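Local coordinates for protein uroporphyrinogen III cosynthase (HemD) (Helicobacter pylori, PDB 3P9Z) that probably catalyses the cyclisation of the linear tetrapyrrole hydroxymethylbilane to uroporphyrinogen III, a step of porphyrin and haem biosynthesis, at residues I7-S12 against I166-S171; K19-N24 against K174-Y179; F43-A48 against V140-K145; T187-G192 against E219-L224. One frame throughout, in Å; residues are numbered along the deposited sequence.

Contact 1: residues I7-S12 against I166-S171; sequences IVWVHS and IFTAIS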
loop_
_atom_site.group_PDB
_atom_site.type_symbol
_atom_site.label_atom_id
_atom_site.label_comp_id
_atom_site.label_asym_id
_atom_site.label_seq_id
_atom_site.Cartn_x
_atom_site.Cartn_y
_atom_site.Cartn_z
ATOM N N ILE A 7 -6.860 21.878 2.961
ATOM C CA ILE A 7 -6.957 20.464 2.618
ATOM C C ILE A 7 -5.574 19.788 2.755
ATOM O O ILE A 7 -4.599 20.186 2.093
ATOM C CB ILE A 7 -7.555 20.286 1.211
ATOM C CG1 ILE A 7 -9.006 20.785 1.183
ATOM C CG2 ILE A 7 -7.459 18.822 0.727
ATOM C CD1 ILE A 7 -9.587 20.997 -0.220
ATOM N N VAL A 8 -5.503 18.779 3.625
ATOM C CA VAL A 8 -4.258 18.055 3.905
ATOM C C VAL A 8 -4.374 16.553 3.579
ATOM O O VAL A 8 -5.284 15.870 4.051
ATOM C CB VAL A 8 -3.831 18.244 5.381
ATOM C CG1 VAL A 8 -2.447 17.656 5.645
ATOM C CG2 VAL A 8 -3.837 19.713 5.755
ATOM N N TRP A 9 -3.437 16.052 2.771
ATOM C CA TRP A 9 -3.355 14.636 2.435
ATOM C C TRP A 9 -2.508 13.921 3.483
ATOM O O TRP A 9 -1.408 14.375 3.832
ATOM C CB TRP A 9 -2.705 14.452 1.065
ATOM C CG TRP A 9 -3.466 15.051 -0.088
ATOM C CD1 TRP A 9 -3.366 16.321 -0.560
ATOM C CD2 TRP A 9 -4.434 14.388 -0.915
ATOM N NE1 TRP A 9 -4.206 16.502 -1.646
ATOM C CE2 TRP A 9 -4.874 15.325 -1.878
ATOM C CE3 TRP A 9 -4.953 13.087 -0.947
ATOM C CZ2 TRP A 9 -5.823 15.007 -2.857
ATOM C CZ3 TRP A 9 -5.889 12.762 -1.930
ATOM C CH2 TRP A 9 -6.318 13.724 -2.866
ATOM N N VAL A 10 -3.024 12.805 3.985
ATOM C CA VAL A 10 -2.294 11.928 4.879
ATOM C C VAL A 10 -2.155 10.641 4.071
ATOM O O VAL A 10 -3.096 9.848 3.962
ATOM C CB VAL A 10 -3.058 11.688 6.215
ATOM C CG1 VAL A 10 -2.188 10.918 7.205
ATOM C CG2 VAL A 10 -3.522 13.021 6.838
ATOM N N HIS A 11 -0.970 10.455 3.492
ATOM C CA HIS A 11 -0.792 9.573 2.346
ATOM C C HIS A 11 0.714 9.250 2.188
ATOM O O HIS A 11 1.556 9.726 2.958
ATOM C CB HIS A 11 -1.370 10.303 1.114
ATOM C CG HIS A 11 -1.238 9.559 -0.178
ATOM N ND1 HIS A 11 -1.672 8.263 -0.345
ATOM C CD2 HIS A 11 -0.727 9.944 -1.376
ATOM C CE1 HIS A 11 -1.437 7.880 -1.590
ATOM N NE2 HIS A 11 -0.853 8.879 -2.232
ATOM N N SER A 12 1.053 8.431 1.207
ATOM C CA SER A 12 2.447 7.959 1.063
ATOM C C SER A 12 3.305 8.827 0.133
ATOM O O SER A 12 4.528 8.682 0.096
ATOM C CB SER A 12 2.455 6.519 0.567
ATOM O OG SER A 12 1.615 6.421 -0.568
ATOM N N ILE A 166 -7.366 14.108 4.545
ATOM C CA ILE A 166 -7.655 12.962 3.670
ATOM C C ILE A 166 -6.806 11.752 4.039
ATOM O O ILE A 166 -5.569 11.749 3.843
ATOM C CB ILE A 166 -7.461 13.314 2.150
ATOM C CG1 ILE A 166 -8.357 14.494 1.746
ATOM C CG2 ILE A 166 -7.747 12.082 1.280
ATOM C CD1 ILE A 166 -8.103 15.071 0.360
ATOM N N PHE A 167 -7.460 10.722 4.577
ATOM C CA PHE A 167 -6.754 9.481 4.920
ATOM C C PHE A 167 -6.910 8.442 3.820
ATOM O O PHE A 167 -8.035 8.037 3.496
ATOM C CB PHE A 167 -7.245 8.938 6.268
ATOM C CG PHE A 167 -7.039 9.902 7.417
ATOM C CD1 PHE A 167 -5.799 9.971 8.075
ATOM C CD2 PHE A 167 -8.072 10.725 7.844
ATOM C CE1 PHE A 167 -5.596 10.872 9.142
ATOM C CE2 PHE A 167 -7.889 11.627 8.916
ATOM C CZ PHE A 167 -6.635 11.698 9.566
ATOM N N THR A 168 -5.779 7.996 3.269
ATOM C CA THR A 168 -5.792 7.129 2.090
ATOM C C THR A 168 -5.581 5.652 2.411
ATOM O O THR A 168 -5.639 4.824 1.517
ATOM C CB THR A 168 -4.753 7.581 1.041
ATOM O OG1 THR A 168 -3.437 7.469 1.600
ATOM C CG2 THR A 168 -5.001 9.035 0.645
ATOM N N ALA A 169 -5.343 5.338 3.685
ATOM C CA ALA A 169 -5.182 3.957 4.160
ATOM C C ALA A 169 -5.217 3.966 5.682
ATOM O O ALA A 169 -5.043 5.018 6.294
ATOM C CB ALA A 169 -3.856 3.354 3.666
ATOM N N ILE A 170 -5.461 2.806 6.282
ATOM C CA ILE A 170 -5.435 2.653 7.736
ATOM C C ILE A 170 -4.078 3.048 8.338
ATOM O O ILE A 170 -4.022 3.744 9.355
ATOM C CB ILE A 170 -5.813 1.201 8.184
ATOM C CG1 ILE A 170 -7.295 0.916 7.900
ATOM C CG2 ILE A 170 -5.471 0.966 9.686
ATOM C CD1 ILE A 170 -7.692 -0.553 8.073
ATOM N N SER A 171 -2.990 2.602 7.724
ATOM C CA SER A 171 -1.651 2.893 8.257
ATOM C C SER A 171 -1.467 4.405 8.466
ATOM O O SER A 171 -0.878 4.846 9.465
ATOM C CB SER A 171 -0.586 2.365 7.295
ATOM O OG SER A 171 -0.678 3.047 6.045
#

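Contact 2: residues K19-N24 against K174-Y179; sequences KTLILN and KAFLHY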
loop_
_atom_site.group_PDB
_atom_site.type_symbol
_atom_site.label_atom_id
_atom_site.label_comp_id
_atom_site.label_asym_id
_atom_site.label_seq_id
_atom_site.Cartn_x
_atom_site.Cartn_y
_atom_site.Cartn_z
ATOM N N LYS A 19 -0.638 20.524 0.967
ATOM C CA LYS A 19 0.069 20.017 2.141
ATOM C C LYS A 19 -0.146 18.484 2.232
ATOM O O LYS A 19 -1.271 17.981 2.090
ATOM C CB LYS A 19 -0.424 20.766 3.395
ATOM C CG LYS A 19 0.155 20.284 4.746
ATOM C CD LYS A 19 -0.225 21.254 5.891
ATOM C CE LYS A 19 0.178 20.716 7.283
ATOM N NZ LYS A 19 1.674 20.628 7.454
ATOM N N THR A 20 0.941 17.750 2.416
ATOM C CA THR A 20 0.871 16.302 2.567
ATOM C C THR A 20 1.678 15.822 3.780
ATOM O O THR A 20 2.848 16.173 3.942
ATOM C CB THR A 20 1.346 15.563 1.299
ATOM O OG1 THR A 20 0.536 15.950 0.178
ATOM C CG2 THR A 20 1.234 14.031 1.474
ATOM N N LEU A 21 1.049 14.996 4.610
ATOM C CA LEU A 21 1.728 14.378 5.745
ATOM C C LEU A 21 2.147 12.962 5.355
ATOM O O LEU A 21 1.291 12.107 5.110
ATOM C CB LEU A 21 0.797 14.345 6.964
ATOM C CG LEU A 21 0.784 15.525 7.959
ATOM C CD1 LEU A 21 0.688 16.880 7.276
ATOM C CD2 LEU A 21 -0.356 15.386 8.970
ATOM N N ILE A 22 3.454 12.725 5.275
ATOM C CA ILE A 22 3.977 11.392 4.958
ATOM C C ILE A 22 4.598 10.875 6.243
ATOM O O ILE A 22 5.763 11.174 6.568
ATOM C CB ILE A 22 5.017 11.420 3.796
ATOM C CG1 ILE A 22 4.399 12.046 2.534
ATOM C CG2 ILE A 22 5.594 9.978 3.498
ATOM C CD1 ILE A 22 5.445 12.465 1.461
ATOM N N LEU A 23 3.809 10.103 6.984
ATOM C CA LEU A 23 4.195 9.714 8.332
ATOM C C LEU A 23 4.745 8.296 8.443
ATOM O O LEU A 23 5.198 7.884 9.513
ATOM C CB LEU A 23 3.001 9.861 9.258
ATOM C CG LEU A 23 2.302 11.223 9.230
ATOM C CD1 LEU A 23 1.068 11.144 10.089
ATOM C CD2 LEU A 23 3.249 12.301 9.712
ATOM N N ASN A 24 4.656 7.546 7.350
ATOM C CA ASN A 24 5.115 6.157 7.310
ATOM C C ASN A 24 6.247 6.071 6.317
ATOM O O ASN A 24 6.399 6.961 5.481
ATOM C CB ASN A 24 3.973 5.250 6.857
ATOM C CG ASN A 24 2.852 5.211 7.849
ATOM O OD1 ASN A 24 1.766 5.748 7.604
ATOM N ND2 ASN A 24 3.113 4.615 8.997
ATOM N N LYS A 174 -3.628 5.566 11.481
ATOM C CA LYS A 174 -2.917 5.099 12.664
ATOM C C LYS A 174 -1.722 6.009 13.010
ATOM O O LYS A 174 -1.567 6.431 14.157
ATOM C CB LYS A 174 -2.469 3.642 12.458
ATOM C CG LYS A 174 -1.922 2.970 13.704
ATOM C CD LYS A 174 -1.814 1.449 13.503
ATOM C CE LYS A 174 -1.211 0.777 14.741
ATOM N NZ LYS A 174 0.290 0.943 14.800
ATOM N N ALA A 175 -0.891 6.299 12.013
ATOM C CA ALA A 175 0.293 7.122 12.215
ATOM C C ALA A 175 -0.101 8.546 12.616
ATOM O O ALA A 175 0.533 9.163 13.474
ATOM C CB ALA A 175 1.143 7.143 10.954
ATOM N N PHE A 176 -1.149 9.069 11.989
ATOM C CA PHE A 176 -1.599 10.402 12.343
ATOM C C PHE A 176 -1.960 10.455 13.821
ATOM O O PHE A 176 -1.494 11.345 14.546
ATOM C CB PHE A 176 -2.781 10.838 11.492
ATOM C CG PHE A 176 -3.233 12.235 11.771
ATOM C CD1 PHE A 176 -4.230 12.482 12.720
ATOM C CD2 PHE A 176 -2.658 13.308 11.103
ATOM C CE1 PHE A 176 -4.665 13.786 12.998
ATOM C CE2 PHE A 176 -3.082 14.622 11.375
ATOM C CZ PHE A 176 -4.095 14.854 12.325
ATOM N N LEU A 177 -2.773 9.499 14.260
ATOM C CA LEU A 177 -3.273 9.493 15.638
ATOM C C LEU A 177 -2.160 9.214 16.634
ATOM O O LEU A 177 -2.220 9.671 17.752
ATOM C CB LEU A 177 -4.424 8.505 15.813
ATOM C CG LEU A 177 -5.709 8.907 15.069
ATOM C CD1 LEU A 177 -6.769 7.815 15.199
ATOM C CD2 LEU A 177 -6.241 10.259 15.577
ATOM N N HIS A 178 -1.130 8.493 16.212
ATOM C CA HIS A 178 0.064 8.349 17.050
ATOM C C HIS A 178 0.648 9.708 17.420
ATOM O O HIS A 178 1.041 9.918 18.558
ATOM C CB HIS A 178 1.133 7.477 16.378
ATOM C CG HIS A 178 2.337 7.244 17.239
ATOM N ND1 HIS A 178 2.512 6.097 17.987
ATOM C CD2 HIS A 178 3.401 8.037 17.512
ATOM C CE1 HIS A 178 3.645 6.186 18.663
ATOM N NE2 HIS A 178 4.200 7.356 18.398
ATOM N N TYR A 179 0.696 10.637 16.468
ATOM C CA TYR A 179 1.419 11.887 16.691
ATOM C C TYR A 179 0.569 13.098 17.056
ATOM O O TYR A 179 1.048 14.007 17.727
ATOM C CB TYR A 179 2.260 12.237 15.466
ATOM C CG TYR A 179 3.564 11.468 15.361
ATOM C CD1 TYR A 179 4.586 11.659 16.293
ATOM C CD2 TYR A 179 3.794 10.579 14.305
ATOM C CE1 TYR A 179 5.787 10.958 16.202
ATOM C CE2 TYR A 179 5.018 9.877 14.194
ATOM C CZ TYR A 179 5.999 10.076 15.137
ATOM O OH TYR A 179 7.202 9.392 15.049
#

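Contact 3: residues F43-A48 against V140-K145; sequences FTSKNA and VVYENK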
loop_
_atom_site.group_PDB
_atom_site.type_symbol
_atom_site.label_atom_id
_atom_site.label_comp_id
_atom_site.label_asym_id
_atom_site.label_seq_id
_atom_site.Cartn_x
_atom_site.Cartn_y
_atom_site.Cartn_z
ATOM N N PHE A 43 2.214 -10.886 -6.498
ATOM C CA PHE A 43 2.365 -9.613 -5.821
ATOM C C PHE A 43 0.979 -9.029 -5.555
ATOM O O PHE A 43 0.069 -9.188 -6.379
ATOM C CB PHE A 43 3.129 -8.622 -6.721
ATOM C CG PHE A 43 4.530 -9.061 -7.071
ATOM C CD1 PHE A 43 4.757 -9.958 -8.115
ATOM C CD2 PHE A 43 5.621 -8.556 -6.368
ATOM C CE1 PHE A 43 6.064 -10.367 -8.458
ATOM C CE2 PHE A 43 6.938 -8.942 -6.703
ATOM C CZ PHE A 43 7.158 -9.846 -7.743
ATOM N N THR A 44 0.827 -8.372 -4.409
ATOM C CA THR A 44 -0.386 -7.610 -4.099
ATOM C C THR A 44 -0.083 -6.111 -4.061
ATOM O O THR A 44 -0.994 -5.307 -4.129
ATOM C CB THR A 44 -0.969 -7.992 -2.733
ATOM O OG1 THR A 44 0.045 -7.827 -1.743
ATOM C CG2 THR A 44 -1.444 -9.420 -2.714
ATOM N N SER A 45 1.190 -5.738 -3.944
ATOM C CA SER A 45 1.574 -4.315 -3.874
ATOM C C SER A 45 2.751 -3.977 -4.793
ATOM O O SER A 45 3.667 -4.783 -4.968
ATOM C CB SER A 45 1.939 -3.942 -2.434
ATOM O OG SER A 45 2.582 -2.676 -2.384
ATOM N N LYS A 46 2.749 -2.772 -5.349
ATOM C CA LYS A 46 3.914 -2.275 -6.075
ATOM C C LYS A 46 5.167 -2.166 -5.179
ATOM O O LYS A 46 6.308 -2.181 -5.661
ATOM C CB LYS A 46 3.593 -0.938 -6.743
ATOM C CG LYS A 46 3.378 0.235 -5.762
ATOM C CD LYS A 46 2.814 1.460 -6.503
ATOM C CE LYS A 46 2.500 2.594 -5.541
ATOM N NZ LYS A 46 1.984 3.760 -6.303
ATOM N N ASN A 47 4.960 -2.073 -3.872
ATOM C CA ASN A 47 6.084 -1.898 -2.954
ATOM C C ASN A 47 6.988 -3.120 -2.852
ATOM O O ASN A 47 8.190 -2.992 -2.590
ATOM C CB ASN A 47 5.581 -1.445 -1.586
ATOM C CG ASN A 47 5.012 -0.033 -1.637
ATOM O OD1 ASN A 47 5.713 0.907 -2.006
ATOM N ND2 ASN A 47 3.734 0.111 -1.307
ATOM N N ALA A 48 6.401 -4.295 -3.071
ATOM C CA ALA A 48 7.164 -5.542 -3.166
ATOM C C ALA A 48 7.998 -5.573 -4.450
ATOM O O ALA A 48 9.118 -6.075 -4.442
ATOM C CB ALA A 48 6.240 -6.760 -3.075
ATOM N N VAL A 140 8.652 -12.215 3.044
ATOM C CA VAL A 140 8.508 -10.830 3.446
ATOM C C VAL A 140 9.638 -9.980 2.828
ATOM O O VAL A 140 10.812 -10.143 3.165
ATOM C CB VAL A 140 8.568 -10.742 4.994
ATOM C CG1 VAL A 140 8.638 -9.282 5.473
ATOM C CG2 VAL A 140 7.357 -11.491 5.625
ATOM N N VAL A 141 9.296 -9.063 1.933
ATOM C CA VAL A 141 10.336 -8.229 1.319
ATOM C C VAL A 141 10.210 -6.752 1.681
ATOM O O VAL A 141 11.060 -5.935 1.309
ATOM C CB VAL A 141 10.423 -8.431 -0.223
ATOM C CG1 VAL A 141 10.765 -9.925 -0.549
ATOM C CG2 VAL A 141 9.142 -8.004 -0.905
ATOM N N TYR A 142 9.148 -6.396 2.400
ATOM C CA TYR A 142 9.025 -5.010 2.861
ATOM C C TYR A 142 8.116 -4.877 4.069
ATOM O O TYR A 142 7.334 -5.780 4.376
ATOM C CB TYR A 142 8.586 -4.053 1.726
ATOM C CG TYR A 142 7.107 -4.093 1.433
ATOM C CD1 TYR A 142 6.582 -5.060 0.582
ATOM C CD2 TYR A 142 6.223 -3.178 2.018
ATOM C CE1 TYR A 142 5.228 -5.129 0.308
ATOM C CE2 TYR A 142 4.833 -3.244 1.746
ATOM C CZ TYR A 142 4.363 -4.220 0.881
ATOM O OH TYR A 142 3.025 -4.327 0.587
ATOM N N GLU A 143 8.252 -3.733 4.744
ATOM C CA GLU A 143 7.395 -3.367 5.854
ATOM C C GLU A 143 7.072 -1.880 5.763
ATOM O O GLU A 143 7.943 -1.058 5.436
ATOM C CB GLU A 143 8.082 -3.684 7.178
ATOM C CG GLU A 143 7.164 -3.563 8.376
ATOM C CD GLU A 143 7.863 -3.824 9.700
ATOM O OE1 GLU A 143 9.100 -4.002 9.718
ATOM O OE2 GLU A 143 7.163 -3.851 10.734
ATOM N N ASN A 144 5.809 -1.547 6.014
ATOM C CA ASN A 144 5.363 -0.166 6.060
ATOM C C ASN A 144 5.380 0.232 7.523
ATOM O O ASN A 144 4.607 -0.293 8.328
ATOM C CB ASN A 144 3.960 -0.022 5.452
ATOM C CG ASN A 144 3.474 1.422 5.431
ATOM O OD1 ASN A 144 4.264 2.365 5.314
ATOM N ND2 ASN A 144 2.156 1.599 5.536
ATOM N N LYS A 145 6.284 1.142 7.860
ATOM C CA LYS A 145 6.655 1.415 9.239
ATOM C C LYS A 145 6.452 2.894 9.598
ATOM O O LYS A 145 6.712 3.779 8.777
ATOM C CB LYS A 145 8.144 1.090 9.387
ATOM C CG LYS A 145 8.553 0.560 10.724
ATOM C CD LYS A 145 9.942 -0.071 10.618
ATOM C CE LYS A 145 10.517 -0.385 11.993
ATOM N NZ LYS A 145 11.013 0.859 12.650
HETATM O O HOH W 1 2.269 -7.229 0.160
#

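Contact 4: residues T187-G192 against E219-L224; sequences TAISIG and ELALSL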
loop_
_atom_site.group_PDB
_atom_site.type_symbol
_atom_site.label_atom_id
_atom_site.label_comp_id
_atom_site.label_asym_id
_atom_site.label_seq_id
_atom_site.Cartn_x
_atom_site.Cartn_y
_atom_site.Cartn_z
ATOM N N THR A 187 -12.007 17.909 9.866
ATOM C CA THR A 187 -12.924 17.005 9.172
ATOM C C THR A 187 -12.118 15.916 8.469
ATOM O O THR A 187 -11.274 16.215 7.630
ATOM C CB THR A 187 -13.811 17.768 8.162
ATOM O OG1 THR A 187 -14.593 18.740 8.866
ATOM C CG2 THR A 187 -14.722 16.831 7.416
ATOM N N ALA A 188 -12.375 14.658 8.832
ATOM C CA ALA A 188 -11.708 13.510 8.215
ATOM C C ALA A 188 -12.441 13.059 6.950
ATOM O O ALA A 188 -13.684 13.018 6.899
ATOM C CB ALA A 188 -11.605 12.333 9.199
ATOM N N ILE A 189 -11.644 12.716 5.946
ATOM C CA ILE A 189 -12.126 12.062 4.762
ATOM C C ILE A 189 -11.430 10.710 4.631
ATOM O O ILE A 189 -10.217 10.609 4.820
ATOM C CB ILE A 189 -11.872 12.947 3.509
ATOM C CG1 ILE A 189 -12.754 14.209 3.607
ATOM C CG2 ILE A 189 -12.093 12.142 2.216
ATOM C CD1 ILE A 189 -12.754 15.094 2.378
ATOM N N SER A 190 -12.209 9.678 4.310
ATOM C CA SER A 190 -11.669 8.347 4.119
ATOM C C SER A 190 -11.795 7.947 2.676
ATOM O O SER A 190 -12.842 8.179 2.053
ATOM C CB SER A 190 -12.447 7.350 4.978
ATOM O OG SER A 190 -12.197 7.592 6.348
ATOM N N ILE A 191 -10.744 7.321 2.148
ATOM C CA ILE A 191 -10.780 6.820 0.764
ATOM C C ILE A 191 -11.855 5.734 0.555
ATOM O O ILE A 191 -12.480 5.651 -0.513
ATOM C CB ILE A 191 -9.374 6.300 0.310
ATOM C CG1 ILE A 191 -9.321 6.142 -1.228
ATOM C CG2 ILE A 191 -9.007 5.012 1.064
ATOM C CD1 ILE A 191 -7.884 6.258 -1.845
ATOM N N GLY A 192 -12.076 4.907 1.574
ATOM C CA GLY A 192 -13.066 3.820 1.501
ATOM C C GLY A 192 -13.419 3.391 2.916
ATOM O O GLY A 192 -12.848 3.928 3.879
ATOM N N GLU A 219 -12.430 15.578 -4.770
ATOM C CA GLU A 219 -13.756 16.112 -5.092
ATOM C C GLU A 219 -14.522 16.322 -3.794
ATOM O O GLU A 219 -15.051 17.396 -3.552
ATOM C CB GLU A 219 -14.552 15.187 -6.028
ATOM C CG GLU A 219 -14.082 15.169 -7.454
ATOM C CD GLU A 219 -14.365 16.474 -8.204
ATOM O OE1 GLU A 219 -15.343 17.201 -7.860
ATOM O OE2 GLU A 219 -13.607 16.759 -9.156
ATOM N N LEU A 220 -14.534 15.298 -2.950
ATOM C CA LEU A 220 -15.207 15.381 -1.660
ATOM C C LEU A 220 -14.619 16.504 -0.804
ATOM O O LEU A 220 -15.370 17.331 -0.283
ATOM C CB LEU A 220 -15.163 14.034 -0.921
ATOM C CG LEU A 220 -15.825 13.925 0.471
ATOM C CD1 LEU A 220 -17.276 14.427 0.479
ATOM C CD2 LEU A 220 -15.758 12.474 0.959
ATOM N N ALA A 221 -13.289 16.542 -0.679
ATOM C CA ALA A 221 -12.626 17.590 0.106
ATOM C C ALA A 221 -12.995 18.993 -0.374
ATOM O O ALA A 221 -13.342 19.866 0.436
ATOM C CB ALA A 221 -11.101 17.396 0.105
ATOM N N LEU A 222 -12.952 19.197 -1.690
ATOM C CA LEU A 222 -13.254 20.510 -2.269
ATOM C C LEU A 222 -14.711 20.922 -2.071
ATOM O O LEU A 222 -14.992 22.104 -1.918
ATOM C CB LEU A 222 -12.896 20.563 -3.749
ATOM C CG LEU A 222 -11.401 20.491 -4.087
ATOM C CD1 LEU A 222 -11.230 20.281 -5.585
ATOM C CD2 LEU A 222 -10.689 21.755 -3.632
ATOM N N SER A 223 -15.628 19.958 -2.065
ATOM C CA SER A 223 -17.037 20.270 -1.811
ATOM C C SER A 223 -17.248 20.803 -0.387
ATOM O O SER A 223 -18.301 21.343 -0.063
ATOM C CB SER A 223 -17.907 19.031 -2.034
ATOM O OG SER A 223 -17.670 18.071 -1.022
ATOM N N LEU A 224 -16.236 20.640 0.459
ATOM C CA LEU A 224 -16.348 20.974 1.876
ATOM C C LEU A 224 -15.483 22.166 2.285
ATOM O O LEU A 224 -15.557 22.626 3.430
ATOM C CB LEU A 224 -16.014 19.749 2.754
ATOM C CG LEU A 224 -17.001 18.578 2.755
ATOM C CD1 LEU A 224 -16.352 17.341 3.332
ATOM C CD2 LEU A 224 -18.288 18.909 3.527
#

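Contact 1: residues I7-S12 against I166-S171
I166 lays its CD1 methyl over one face of the W9 indole, a CH-pi contact with CD1 3.7 Å from the centroid of the six-membered ring and on the ring normal. Its other branch, CG2, meets W9 CE3 at 3.7 Å, while CD1 also reaches I7 CG2 at 3.8 Å. C217 and A221 of helix 214-223 close in on I166 as well. Strands 7-10 and 164-167 run parallel as neighbours in the sheet, W9 bridged to I166 and V10 to F167, as expected of the alternating beta-alpha fold of this family. I166 N gives a nearly straight bond to V8 O (2.8 Å, 173°), and V10 N donates to I166 O. On the opposite face of the sheet V10 lies side by side with F167, V10 CB 3.7 Å from F167 CD1, and the phenyl in turn meets F176 edge-to-face. Where the strands end, the pairing thins to a weak bond from T168 N to V10 O (3.3 Å). There side chains take over: T168 holds OG1 between its backbone N and carbonyl carbon (chi1 63°), and H11 ND1 hydrogen-bonds it at 2.7 Å near the plane of the imidazole, the two side chains crossing at about a right angle.

Contact 2: residues K19-N24 against K174-Y179
L21, L23, A175 and F176 carry an apolar contact between strand 19-28, where it breaks after L21, and one side of helix 170-179. L21 comes to the F176 ring at its edge, in plane, with L21 CD2 3.7 Å from F176 CE2, and the two side chains cross obliquely. L23 makes two separate touches. Its CB sits 3.7 Å from A175 CB, whereas its CD1 methyl presses on the helix backbone itself, 3.6 Å from F176 CA, and lies 4.1 Å from F176 CB. The small A175 side chain goes with this close approach, the CA atoms of L23 and A175 being 6.1 Å apart. The flat end of the N24 side chain adds van der Waals contact with the same methyl: N24 CG lies 4.0 Å from A175 CB. Polar bonds tie the flanks: Y179 OH is hydrogen-bonded to K147 O and L149 N, and L23 pairs through its backbone with K147. The helix thus packs across a face of the sheet, with V8 of strand 7-10 beside L21, and L146 from the end of strand 135-146 against A175 and Y179.

Contact 3: residues F43-A48 against V140-K145
Y142 turns its ring against the start of helix 46-55, and N47 CB stands over the centre of one face in a CH-pi contact, 3.9 Å from the centroid and 11° off the normal. Apolar contacts continue with A48, whose CB touches Y142 CE1 at 3.9 Å and V141 CG2 at 3.8 Å. At the far end of the ring, Y142 OH lies 3.2 Å from S45 CB. The polar contacts gather around that hydroxyl and the helix N-terminus. S45 is the N-cap: its OG accepts from N47 N (2.9 Å), and N47 ND2 adds a weak second bond. A water joins Y142 OH to T44 OG1, 3.0 Å from each, and T44 OG1 also bonds Y115 OH and a malonate ion, probably from the crystallisation liquor. The malonate, near the Y142 side chain, may mark a pocket; in this family the active site is thought to lie in the cleft between the two domains. S51 of the same helix bonds V141 O. Strand 135-146 lies between strand 112-118, whose L116 touches V141 and A118 touches Y142, and strand 19-28, whose F26 touches N47 and Y28 touches Y142.

Contact 4: residues T187-G192 against E219-L224
Strand 187-190 packs against the C-terminal end of helix 214-223, the two backbones coming nearest at I189 and A221, with CA atoms 7.2 Å apart; T187 CA and L224 CA are wider, at 9.0 Å. This is helix-on-sheet packing in an alternating beta-alpha domain. The strand lies between strands 164-167 and 206-208, bonded through its backbone to L165 and F167 on one flank and to Y207 on the other. Inside the segment 219-224, S223 N donates to E219 O, and L224 N donates to A221 O.

I189 is the hub of the contact. CG1 is anti to the carbonyl carbon (chi1 -67°) and the extended chain carries CD1 (chi2 -173°) against the helix backbone at A221. The methyl lies 3.6 Å from A221 CB and 3.8 Å from L220 CG, and the I189 and L220 side chains slide past each other in opposite directions. The branch methyl CG2 of I189 meets L220 CD2 at 3.9 Å. L224 closes the end of the patch loosely: its CD1 faces I189 CD1 and T187 CG2. T187 OG1 is hydrogen-bonded to R5 NH2. Y207 of strand 206-208 packs against both L220 and L224, while I164 lies beside I189, continuing the apolar layer onto strand 164-167. At the helix backbone I189 CD1 stands 3.4 Å from A221 CA, closer than carbon atoms usually pack.

Contacts 1, 2 and 4 cluster in one lobe of the chain, while contact 3 belongs to the other, its centre about 18 Å from that of contact 1 and 27 Å from that of contact 4. All four reach one mixed sheet, whose long strands 19-28 and 135-146 run between the lobes. Contacts 1 and 2 share helix 170-179 and are joined by W9 bonds to K19 and L21; contacts 1 and 4 join through F167 and I189 on adjacent strands. Along the chain contacts 1 and 2 cross, contact 3 is nested inside both, and contact 4 follows. The chain therefore begins one lobe, builds the other, and returns to complete the first, a two-domain layout seen in uroporphyrinogen-III synthases.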